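Local coordinates for general Secretion Pathway Protein (Vibrio vulnificus, PDB 4G54) that forms a periplasmic part of the EpsAB fusion protein of the type II secretion system and probably binds peptidoglycan through its C-terminal helical domain, at residues I147-Q152 / T238-E243. Numbering follows the deposited sequence.
Sequences IEVLDQ and TYPLAE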
ATOM      1  N   ILE A 147     -13.109  -8.555 -13.511  1.00 18.71           N
ATOM      2  CA  ILE A 147     -13.653  -7.347 -14.140  1.00 18.35           C
ATOM      3  C   ILE A 147     -14.449  -6.572 -13.101  1.00 18.92           C
ATOM      4  O   ILE A 147     -14.336  -5.323 -13.050  1.00 17.64           O
ATOM      5  CB  ILE A 147     -14.526  -7.708 -15.320  1.00 18.75           C
ATOM      6  CG1 ILE A 147     -13.763  -8.490 -16.400  1.00 21.82           C
ATOM      7  CG2 ILE A 147     -15.097  -6.417 -15.923  1.00 19.06           C
ATOM      8  CD1 ILE A 147     -12.336  -8.021 -16.745  1.00 24.40           C
ATOM      9  N   GLU A 148     -15.160  -7.251 -12.204  1.00 20.67           N
ATOM     10  CA  GLU A 148     -15.883  -6.535 -11.167  1.00 20.20           C
ATOM     11  C   GLU A 148     -14.930  -5.804 -10.273  1.00 18.83           C
ATOM     12  O   GLU A 148     -15.189  -4.655  -9.813  1.00 20.36           O
ATOM     13  CB  GLU A 148     -16.715  -7.520 -10.292  1.00 23.78           C
ATOM     14  CG  GLU A 148     -17.590  -8.423 -11.117  1.00 31.54           C
ATOM     15  CD  GLU A 148     -18.269  -9.547 -10.296  1.00 41.62           C
ATOM     16  OE1 GLU A 148     -17.917  -9.798  -9.120  1.00 43.57           O
ATOM     17  OE2 GLU A 148     -19.170 -10.188 -10.887  1.00 46.09           O
ATOM     18  N   VAL A 149     -13.783  -6.444  -9.941  1.00 18.93           N
ATOM     19  CA  VAL A 149     -12.790  -5.762  -9.154  1.00 17.77           C
ATOM     20  C   VAL A 149     -12.105  -4.547  -9.835  1.00 17.96           C
ATOM     21  O   VAL A 149     -11.992  -3.492  -9.225  1.00 17.58           O
ATOM     22  CB  VAL A 149     -11.629  -6.775  -8.761  1.00 19.56           C
ATOM     23  CG1 VAL A 149     -10.453  -6.057  -8.095  1.00 19.44           C
ATOM     24  CG2 VAL A 149     -12.226  -7.805  -7.796  1.00 23.60           C
ATOM     25  N   LEU A 150     -11.831  -4.679 -11.151  1.00 16.03           N
ATOM     26  CA  LEU A 150     -11.375  -3.547 -11.995  1.00 13.76           C
ATOM     27  C   LEU A 150     -12.373  -2.371 -11.922  1.00 14.03           C
ATOM     28  O   LEU A 150     -11.963  -1.223 -11.645  1.00 15.90           O
ATOM     29  CB  LEU A 150     -11.171  -4.063 -13.464  1.00 15.23           C
ATOM     30  CG  LEU A 150     -10.766  -2.901 -14.329  1.00 14.78           C
ATOM     31  CD1 LEU A 150      -9.528  -2.139 -13.911  1.00 16.26           C
ATOM     32  CD2 LEU A 150     -10.637  -3.439 -15.793  1.00 15.22           C
ATOM     33  N   ASP A 151     -13.652  -2.744 -12.033  1.00 16.86           N
ATOM     34  CA  ASP A 151     -14.732  -1.728 -12.092  1.00 16.61           C
ATOM     35  C   ASP A 151     -14.680  -0.979 -10.702  1.00 17.24           C
ATOM     36  O   ASP A 151     -14.701   0.292 -10.647  1.00 16.57           O
ATOM     37  CB  ASP A 151     -15.994  -2.487 -12.361  1.00 16.42           C
ATOM     38  CG  ASP A 151     -17.281  -1.602 -12.430  1.00 21.94           C
ATOM     39  OD1 ASP A 151     -17.203  -0.440 -12.885  1.00 19.88           O
ATOM     40  OD2 ASP A 151     -18.337  -2.162 -11.990  1.00 22.54           O
ATOM     41  N   GLN A 152     -14.598  -1.722  -9.606  1.00 16.91           N
ATOM     42  CA  GLN A 152     -14.637  -1.108  -8.312  1.00 18.37           C
ATOM     43  C   GLN A 152     -13.399  -0.246  -8.072  1.00 16.17           C
ATOM     44  O   GLN A 152     -13.536   0.877  -7.489  1.00 17.83           O
ATOM     45  CB  GLN A 152     -14.704  -2.208  -7.210  1.00 19.67           C
ATOM     46  CG  GLN A 152     -16.061  -2.928  -7.330  1.00 22.33           C
ATOM     47  CD  GLN A 152     -17.285  -2.059  -6.863  1.00 38.61           C
ATOM     48  OE1 GLN A 152     -17.147  -1.111  -6.050  1.00 43.30           O
ATOM     49  NE2 GLN A 152     -18.510  -2.390  -7.403  1.00 42.40           N
ATOM     50  N   THR A 238      -6.148 -16.080  -2.961  1.00 25.78           N
ATOM     51  CA  THR A 238      -6.650 -16.470  -4.258  1.00 24.74           C
ATOM     52  C   THR A 238      -6.860 -15.118  -4.978  1.00 24.72           C
ATOM     53  O   THR A 238      -7.104 -14.073  -4.310  1.00 26.28           O
ATOM     54  CB  THR A 238      -8.018 -17.257  -4.174  1.00 27.50           C
ATOM     55  OG1 THR A 238      -8.902 -16.387  -3.507  1.00 32.50           O
ATOM     56  CG2 THR A 238      -7.845 -18.513  -3.376  1.00 30.74           C
ATOM     57  N   TYR A 239      -6.706 -15.189  -6.299  1.00 24.80           N
ATOM     58  CA  TYR A 239      -6.886 -14.019  -7.209  1.00 25.93           C
ATOM     59  C   TYR A 239      -8.247 -14.159  -7.900  1.00 25.16           C
ATOM     60  O   TYR A 239      -8.632 -15.292  -8.238  1.00 26.78           O
ATOM     61  CB  TYR A 239      -5.807 -14.119  -8.314  1.00 27.28           C
ATOM     62  CG  TYR A 239      -4.425 -13.797  -7.855  1.00 34.72           C
ATOM     63  CD1 TYR A 239      -4.096 -12.489  -7.447  1.00 36.32           C
ATOM     64  CD2 TYR A 239      -3.407 -14.793  -7.867  1.00 39.22           C
ATOM     65  CE1 TYR A 239      -2.808 -12.138  -7.037  1.00 34.69           C
ATOM     66  CE2 TYR A 239      -2.049 -14.441  -7.438  1.00 39.59           C
ATOM     67  CZ  TYR A 239      -1.782 -13.095  -7.008  1.00 35.86           C
ATOM     68  OH  TYR A 239      -0.509 -12.706  -6.523  1.00 35.28           O
ATOM     69  N   PRO A 240      -8.909 -13.055  -8.253  1.00 23.10           N
ATOM     70  CA  PRO A 240     -10.191 -13.150  -9.010  1.00 25.46           C
ATOM     71  C   PRO A 240      -9.929 -13.533 -10.445  1.00 27.03           C
ATOM     72  O   PRO A 240      -8.899 -13.030 -11.029  1.00 26.59           O
ATOM     73  CB  PRO A 240     -10.804 -11.764  -8.908  1.00 26.16           C
ATOM     74  CG  PRO A 240      -9.641 -10.835  -8.579  1.00 25.03           C
ATOM     75  CD  PRO A 240      -8.558 -11.674  -7.871  1.00 22.71           C
ATOM     76  N   LEU A 241     -10.801 -14.347 -11.044  1.00 28.58           N
ATOM     77  CA  LEU A 241     -10.408 -14.698 -12.428  1.00 30.13           C
ATOM     78  C   LEU A 241     -11.128 -13.873 -13.425  1.00 28.16           C
ATOM     79  O   LEU A 241     -12.147 -13.265 -13.138  1.00 25.95           O
ATOM     80  CB  LEU A 241     -10.619 -16.146 -12.771  1.00 33.63           C
ATOM     81  CG  LEU A 241      -9.653 -17.061 -12.028  1.00 38.73           C
ATOM     82  CD1 LEU A 241     -10.453 -18.360 -11.979  1.00 40.82           C
ATOM     83  CD2 LEU A 241      -8.255 -17.209 -12.661  1.00 42.72           C
ATOM     84  N   ALA A 242     -10.574 -13.818 -14.633  1.00 29.27           N
ATOM     85  CA  ALA A 242     -11.347 -13.448 -15.763  1.00 29.58           C
ATOM     86  C   ALA A 242     -11.108 -14.375 -16.939  1.00 32.50           C
ATOM     87  O   ALA A 242     -10.063 -15.071 -17.027  1.00 33.82           O
ATOM     88  CB  ALA A 242     -11.194 -11.984 -16.213  1.00 33.23           C
ATOM     89  N   GLU A 243     -12.094 -14.420 -17.788  1.00 33.40           N
ATOM     90  CA  GLU A 243     -12.067 -15.318 -18.925  1.00 34.97           C
ATOM     91  C   GLU A 243     -12.349 -14.556 -20.184  1.00 35.56           C
ATOM     92  O   GLU A 243     -12.982 -13.484 -20.178  1.00 31.04           O
ATOM     93  CB  GLU A 243     -13.088 -16.484 -18.731  1.00 38.45           C
ATOM     94  CG  GLU A 243     -12.887 -17.328 -17.463  1.00 43.31           C
ATOM     95  CD  GLU A 243     -13.962 -18.403 -17.295  1.00 55.19           C
ATOM     96  OE1 GLU A 243     -15.134 -18.172 -17.731  1.00 56.85           O
ATOM     97  OE2 GLU A 243     -13.651 -19.480 -16.712  1.00 58.32           O
TER
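Ile147 and Val149, near the start of the first helix of the putative three-helix peptidoglycan-binding domain, meet Ala242 and Pro240 of the extended C-terminal tail. The pairing illustrates how an extended chain can lie against a helix by offering alternate residues: Pro240 and Ala242 point their CB atoms at the helix, whereas Leu241 between them turns away. At Ile147 and Ala242 the CA atoms are 6.7 Å apart, and apolar side chains bridge the interval.

The Ile147 side chain shows the reach required. Its CB stands 5.5 Å from Ala242 CB, and CG2, anti to the backbone N, points farther off, 6.8 Å from the same methyl. The other branch makes the approach: CG1 lies anti to the carbonyl carbon (chi1 -60°) and comes within 4.3 Å of Ala242 CB, and CD1, folded back by a chi2 of -42°, gains little more, touching that methyl at 4.2 Å. Leu172 of helix 170-182 also packs on Ile147, tying the tail contact to the helical core.

Just before the helical segment, Leu241 pairs with Ala146 and Glu243 with His143 through backbone hydrogen bonds that secure the same tail. Two residues before Ala242, Pro240 crosses Val149 at about a right angle, and Val149 CG2 meets the proline ring at Pro240 CG, 4.1 Å away.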